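Local structure of uncharacterized protein (Bacteroides cellulosilyticus, 5JVK) at residues Y71-T76 with A87-A92; G40-Y45 with I63-L68. The protein probably hydrolyses O-glycosidic bonds, as a family 39 glycoside hydrolase of a gut symbiont. All blocks are in the same frame, centred on the assembly; numbering follows the deposited sequence.

Contact 1: Y71-T76 with A87-A92; sequences YTLELT and AVVNYA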
loop_
_atom_site.group_PDB
_atom_site.type_symbol
_atom_site.label_atom_id
_atom_site.label_comp_id
_atom_site.label_asym_id
_atom_site.label_seq_id
_atom_site.Cartn_x
_atom_site.Cartn_y
_atom_site.Cartn_z
ATOM N N TYR A 71 -8.088 -13.213 -12.720
ATOM C CA TYR A 71 -8.361 -13.839 -14.015
ATOM C C TYR A 71 -7.635 -13.137 -15.152
ATOM O O TYR A 71 -7.421 -11.926 -15.104
ATOM C CB TYR A 71 -9.867 -13.831 -14.302
ATOM C CG TYR A 71 -10.666 -14.724 -13.386
ATOM C CD1 TYR A 71 -11.010 -16.021 -13.769
ATOM C CD2 TYR A 71 -11.077 -14.279 -12.130
ATOM C CE1 TYR A 71 -11.743 -16.846 -12.931
ATOM C CE2 TYR A 71 -11.808 -15.100 -11.281
ATOM C CZ TYR A 71 -12.137 -16.383 -11.687
ATOM O OH TYR A 71 -12.858 -17.201 -10.856
ATOM N N THR A 72 -7.251 -13.916 -16.162
ATOM C CA THR A 72 -6.848 -13.385 -17.461
ATOM C C THR A 72 -8.094 -13.388 -18.347
ATOM O O THR A 72 -8.766 -14.415 -18.475
ATOM C CB THR A 72 -5.743 -14.241 -18.115
ATOM O OG1 THR A 72 -4.628 -14.357 -17.224
ATOM C CG2 THR A 72 -5.268 -13.616 -19.423
ATOM N N LEU A 73 -8.398 -12.234 -18.938
ATOM C CA LEU A 73 -9.547 -12.065 -19.827
ATOM C C LEU A 73 -9.077 -12.103 -21.282
ATOM O O LEU A 73 -8.437 -11.159 -21.748
ATOM C CB LEU A 73 -10.251 -10.735 -19.529
ATOM C CG LEU A 73 -11.406 -10.285 -20.430
ATOM C CD1 LEU A 73 -12.520 -11.319 -20.508
ATOM C CD2 LEU A 73 -11.947 -8.957 -19.930
ATOM N N GLU A 74 -9.388 -13.194 -21.983
ATOM C CA GLU A 74 -9.080 -13.344 -23.412
ATOM C C GLU A 74 -10.323 -13.000 -24.234
ATOM O O GLU A 74 -11.340 -13.685 -24.124
ATOM C CB GLU A 74 -8.642 -14.781 -23.717
ATOM C CG GLU A 74 -7.322 -15.185 -23.071
ATOM C CD GLU A 74 -7.140 -16.692 -22.953
ATOM O OE1 GLU A 74 -7.666 -17.441 -23.806
ATOM O OE2 GLU A 74 -6.454 -17.129 -21.999
ATOM N N LEU A 75 -10.237 -11.945 -25.046
ATOM C CA LEU A 75 -11.359 -11.483 -25.878
ATOM C C LEU A 75 -11.069 -11.698 -27.364
ATOM O O LEU A 75 -9.948 -11.459 -27.821
ATOM C CB LEU A 75 -11.650 -10.002 -25.613
ATOM C CG LEU A 75 -12.309 -9.678 -24.267
ATOM C CD1 LEU A 75 -12.195 -8.196 -23.943
ATOM C CD2 LEU A 75 -13.766 -10.115 -24.243
ATOM N N THR A 76 -12.088 -12.144 -28.102
ATOM C CA THR A 76 -11.977 -12.434 -29.536
ATOM C C THR A 76 -13.235 -11.977 -30.279
ATOM O O THR A 76 -14.324 -12.511 -30.048
ATOM C CB THR A 76 -11.767 -13.945 -29.779
ATOM O OG1 THR A 76 -10.579 -14.379 -29.106
ATOM C CG2 THR A 76 -11.642 -14.260 -31.273
ATOM N N ALA A 87 -8.182 -9.006 -27.859
ATOM C CA ALA A 87 -7.677 -8.247 -26.716
ATOM C C ALA A 87 -7.403 -9.181 -25.539
ATOM O O ALA A 87 -8.098 -10.189 -25.365
ATOM C CB ALA A 87 -8.668 -7.166 -26.318
ATOM N N VAL A 88 -6.377 -8.850 -24.755
ATOM C CA VAL A 88 -6.036 -9.589 -23.535
ATOM C C VAL A 88 -5.738 -8.598 -22.410
ATOM O O VAL A 88 -4.845 -7.758 -22.534
ATOM C CB VAL A 88 -4.825 -10.529 -23.735
ATOM C CG1 VAL A 88 -4.541 -11.321 -22.458
ATOM C CG2 VAL A 88 -5.068 -11.479 -24.904
ATOM N N VAL A 89 -6.516 -8.691 -21.332
ATOM C CA VAL A 89 -6.274 -7.943 -20.092
ATOM C C VAL A 89 -6.537 -8.856 -18.896
ATOM O O VAL A 89 -6.982 -9.993 -19.062
ATOM C CB VAL A 89 -7.151 -6.669 -19.989
ATOM C CG1 VAL A 89 -6.753 -5.661 -21.057
ATOM C CG2 VAL A 89 -8.639 -6.997 -20.081
ATOM N N ASN A 90 -6.253 -8.358 -17.696
ATOM C CA ASN A 90 -6.561 -9.079 -16.462
ATOM C C ASN A 90 -7.815 -8.511 -15.802
ATOM O O ASN A 90 -8.185 -7.354 -16.032
ATOM C CB ASN A 90 -5.367 -9.034 -15.509
ATOM C CG ASN A 90 -4.181 -9.821 -16.033
ATOM O OD1 ASN A 90 -3.192 -9.245 -16.486
ATOM N ND2 ASN A 90 -4.279 -11.146 -15.985
ATOM N N TYR A 91 -8.463 -9.349 -14.995
ATOM C CA TYR A 91 -9.708 -9.004 -14.315
ATOM C C TYR A 91 -9.706 -9.615 -12.914
ATOM O O TYR A 91 -9.589 -10.831 -12.758
ATOM C CB TYR A 91 -10.902 -9.514 -15.126
ATOM C CG TYR A 91 -12.232 -8.932 -14.705
ATOM C CD1 TYR A 91 -12.618 -7.656 -15.118
ATOM C CD2 TYR A 91 -13.110 -9.657 -13.899
ATOM C CE1 TYR A 91 -13.838 -7.116 -14.736
ATOM C CE2 TYR A 91 -14.333 -9.125 -13.510
ATOM C CZ TYR A 91 -14.692 -7.856 -13.929
ATOM O OH TYR A 91 -15.903 -7.330 -13.545
ATOM N N ALA A 92 -9.829 -8.760 -11.902
ATOM C CA ALA A 92 -9.740 -9.174 -10.505
ATOM C C ALA A 92 -11.136 -9.306 -9.901
ATOM O O ALA A 92 -11.850 -8.313 -9.763
ATOM C CB ALA A 92 -8.911 -8.168 -9.716
HETATM O O HOH W 1 -2.090 -12.959 -16.436
#
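Y71 opens the ladder as a hydrogen-bonded antiparallel pair with Y91: its N donates to Y91 O and its O accepts from Y91 N, each at 2.8 Å. Each donor stands above the carbonyl plane of its acceptor, by 26° at Y91 O and 28° at Y71 O. The same Y71 O takes a weak bond from the amide N90 ND2 at 3.4 Å. The Y71 ring presents its edge in plane to Y91 O and leads away from residues 87-92, so that its hydroxyl bonds to E67 O.

T72 faces N90 across a non-hydrogen-bonded pair, the two side chains side by side and pointing the same way. One water links them, bonded to T72 OG1 at 3.0 Å and accepting from N90 ND2 at 2.9 Å. On the same sheet face, T72 CG2 meets V88 CG1 obliquely, and N90 OD1 accepts from R396 NH1.

These strands are the two arms of a beta hairpin in the five-stranded sheet of the N-terminal beta sandwich. L73 N reaches V89 O nearly along the C=O axis at 2.7 Å, while the return bond, V89 N to L73 O, lengthens to 3.2 Å. With CG anti to the backbone N (chi1 174°), L73 lays CD2 against V89 CG2, alongside rather than tip to tip.

E74 and V88 form a non-hydrogen-bonded pair, with no backbone bond between them, the E74 side chain on the T72 face. L75 N donates to A87 O at 2.8 Å and A87 N returns a hydrogen bond to L75 O; L75 and V89 continue inward to touch L13 of the other sheet.

Contact 2: G40-Y45 with I63-L68; sequences GKLVRY and IDVTEL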
loop_
_atom_site.group_PDB
_atom_site.type_symbol
_atom_site.label_atom_id
_atom_site.label_comp_id
_atom_site.label_asym_id
_atom_site.label_seq_id
_atom_site.Cartn_x
_atom_site.Cartn_y
_atom_site.Cartn_z
ATOM N N GLY A 40 -15.679 -14.097 -24.928
ATOM C CA GLY A 40 -14.813 -13.784 -23.788
ATOM C C GLY A 40 -14.560 -15.003 -22.918
ATOM O O GLY A 40 -15.492 -15.747 -22.608
ATOM N N LYS A 41 -13.298 -15.205 -22.537
ATOM C CA LYS A 41 -12.887 -16.278 -21.628
ATOM C C LYS A 41 -12.167 -15.667 -20.430
ATOM O O LYS A 41 -11.179 -14.952 -20.609
ATOM C CB LYS A 41 -11.938 -17.245 -22.335
ATOM C CG LYS A 41 -12.610 -18.202 -23.306
ATOM C CD LYS A 41 -11.596 -19.097 -24.009
ATOM C CE LYS A 41 -11.110 -20.234 -23.120
ATOM N NZ LYS A 41 -9.873 -20.874 -23.649
ATOM N N LEU A 42 -12.665 -15.945 -19.224
ATOM C CA LEU A 42 -11.995 -15.556 -17.978
ATOM C C LEU A 42 -11.302 -16.780 -17.401
ATOM O O LEU A 42 -11.974 -17.704 -16.957
ATOM C CB LEU A 42 -12.997 -15.004 -16.961
ATOM C CG LEU A 42 -13.544 -13.603 -17.238
ATOM C CD1 LEU A 42 -14.767 -13.337 -16.373
ATOM C CD2 LEU A 42 -12.485 -12.535 -17.010
ATOM N N VAL A 43 -9.967 -16.766 -17.403
ATOM C CA VAL A 43 -9.141 -17.900 -16.968
ATOM C C VAL A 43 -8.384 -17.548 -15.683
ATOM O O VAL A 43 -7.593 -16.604 -15.664
ATOM C CB VAL A 43 -8.119 -18.290 -18.059
ATOM C CG1 VAL A 43 -7.459 -19.621 -17.722
ATOM C CG2 VAL A 43 -8.789 -18.350 -19.429
ATOM N N ARG A 44 -8.616 -18.325 -14.625
ATOM C CA ARG A 44 -8.046 -18.052 -13.302
ATOM C C ARG A 44 -6.566 -18.430 -13.228
ATOM O O ARG A 44 -6.141 -19.409 -13.843
ATOM C CB ARG A 44 -8.822 -18.820 -12.226
ATOM C CG ARG A 44 -8.430 -18.461 -10.801
ATOM C CD ARG A 44 -9.497 -18.828 -9.782
ATOM N NE ARG A 44 -9.649 -20.271 -9.602
ATOM C CZ ARG A 44 -10.472 -20.843 -8.721
ATOM N NH1 ARG A 44 -11.239 -20.107 -7.917
ATOM N NH2 ARG A 44 -10.535 -22.167 -8.634
ATOM N N TYR A 45 -5.792 -17.652 -12.470
ATOM C CA TYR A 45 -4.368 -17.935 -12.253
ATOM C C TYR A 45 -4.202 -19.275 -11.521
ATOM O O TYR A 45 -4.995 -19.610 -10.632
ATOM C CB TYR A 45 -3.704 -16.785 -11.464
ATOM C CG TYR A 45 -2.242 -16.982 -11.109
ATOM C CD1 TYR A 45 -1.863 -17.789 -10.030
ATOM C CD2 TYR A 45 -1.236 -16.335 -11.827
ATOM C CE1 TYR A 45 -0.532 -17.970 -9.700
ATOM C CE2 TYR A 45 0.100 -16.508 -11.501
ATOM C CZ TYR A 45 0.445 -17.325 -10.435
ATOM O OH TYR A 45 1.768 -17.505 -10.108
ATOM N N ILE A 63 -20.312 -12.355 -18.094
ATOM C CA ILE A 63 -19.848 -13.715 -17.786
ATOM C C ILE A 63 -20.179 -14.062 -16.334
ATOM O O ILE A 63 -19.914 -13.271 -15.429
ATOM C CB ILE A 63 -18.325 -13.871 -18.021
ATOM C CG1 ILE A 63 -17.955 -13.385 -19.433
ATOM C CG2 ILE A 63 -17.889 -15.326 -17.823
ATOM C CD1 ILE A 63 -16.489 -13.511 -19.792
ATOM N N ASP A 64 -20.747 -15.251 -16.130
ATOM C CA ASP A 64 -21.088 -15.755 -14.797
ATOM C C ASP A 64 -19.843 -16.328 -14.118
ATOM O O ASP A 64 -19.310 -17.347 -14.557
ATOM C CB ASP A 64 -22.161 -16.849 -14.884
ATOM C CG ASP A 64 -23.484 -16.341 -15.439
ATOM O OD1 ASP A 64 -24.059 -15.404 -14.847
ATOM O OD2 ASP A 64 -23.959 -16.897 -16.456
ATOM N N VAL A 65 -19.394 -15.671 -13.049
ATOM C CA VAL A 65 -18.192 -16.068 -12.313
ATOM C C VAL A 65 -18.612 -16.622 -10.953
ATOM O O VAL A 65 -19.119 -15.881 -10.112
ATOM C CB VAL A 65 -17.237 -14.868 -12.137
ATOM C CG1 VAL A 65 -16.000 -15.262 -11.337
ATOM C CG2 VAL A 65 -16.845 -14.305 -13.500
ATOM N N THR A 66 -18.398 -17.922 -10.752
ATOM C CA THR A 66 -18.849 -18.641 -9.552
ATOM C C THR A 66 -17.844 -18.688 -8.392
ATOM O O THR A 66 -18.211 -19.097 -7.284
ATOM C CB THR A 66 -19.232 -20.097 -9.890
ATOM O OG1 THR A 66 -18.060 -20.830 -10.270
ATOM C CG2 THR A 66 -20.253 -20.143 -11.022
ATOM N N GLU A 67 -16.592 -18.302 -8.646
ATOM C CA GLU A 67 -15.540 -18.292 -7.621
ATOM C C GLU A 67 -14.668 -17.047 -7.735
ATOM O O GLU A 67 -14.486 -16.502 -8.823
ATOM C CB GLU A 67 -14.646 -19.526 -7.754
ATOM C CG GLU A 67 -15.286 -20.844 -7.349
ATOM C CD GLU A 67 -14.315 -22.013 -7.443
ATOM O OE1 GLU A 67 -13.154 -21.871 -6.997
ATOM O OE2 GLU A 67 -14.706 -23.082 -7.959
ATOM N N LEU A 68 -14.111 -16.621 -6.604
ATOM C CA LEU A 68 -13.169 -15.499 -6.567
ATOM C C LEU A 68 -11.850 -15.867 -7.249
ATOM O O LEU A 68 -11.492 -17.049 -7.353
ATOM C CB LEU A 68 -12.884 -15.070 -5.121
ATOM C CG LEU A 68 -14.053 -14.556 -4.279
ATOM C CD1 LEU A 68 -13.577 -14.214 -2.878
ATOM C CD2 LEU A 68 -14.704 -13.348 -4.936
#
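R44 NH1 is gripped by two acceptors of segment 63-68. It donates to E67 OE1 at 2.8 Å, within a salt bridge, and to L68 O at 3.1 Å, the latter bond lying nearly along the C=O axis. L68 O lies at the guanidinium edge, in its plane. The R44 chain gets there with CG anti to the backbone N and a bend at chi3. E67 OE1 is approached from above its carboxylate, and the two flat groups are turned 67° apart; R44 NH2 adds a weak bond to the same oxygen. R44 NH2 also forms a salt bridge with D47 OD2, so two carboxylates share the guanidinium charge and probably stabilise it there.

Strands 40-44 and 63-65 lie in opposing sheets of a beta sandwich and run 18° from parallel, with axes 8.8 Å apart, too far for a shared backbone ladder; E67 and L68 come from the turn after 63-65. Side chains fill the gap instead. L42 CD1 touches both I63 CD1 at 3.8 Å and V65 CG2 at 3.7 Å, crossing I63 obliquely and V65 at about a right angle. Extended beyond CG1 (chi2 -179°), I63 carries CD1 over the backbone of G40, 3.7 Å from G40 O.

How the contacts relate
From the N terminus, strand 37-44 turns back into strand 50-55, and the chain then changes sheets at strand 60-65; contact 2 closes this first loop, with 17 residues between its segments. Strand 69-78 returns to the five-stranded sheet, and contact 1 closes the next loop, a hairpin with 10 intervening residues. The contacts therefore stand in series, neither nested nor crossed, their centres 10 Å apart. Strand 69-78 lies between 83-94 and 37-44, and probable hydrogen bonds from T72 N to V43 O and E74 N to K41 O join the contacts side by side within the sheet. Contact 1 thus lies within one sheet, whereas contact 2 ties that sheet to the other.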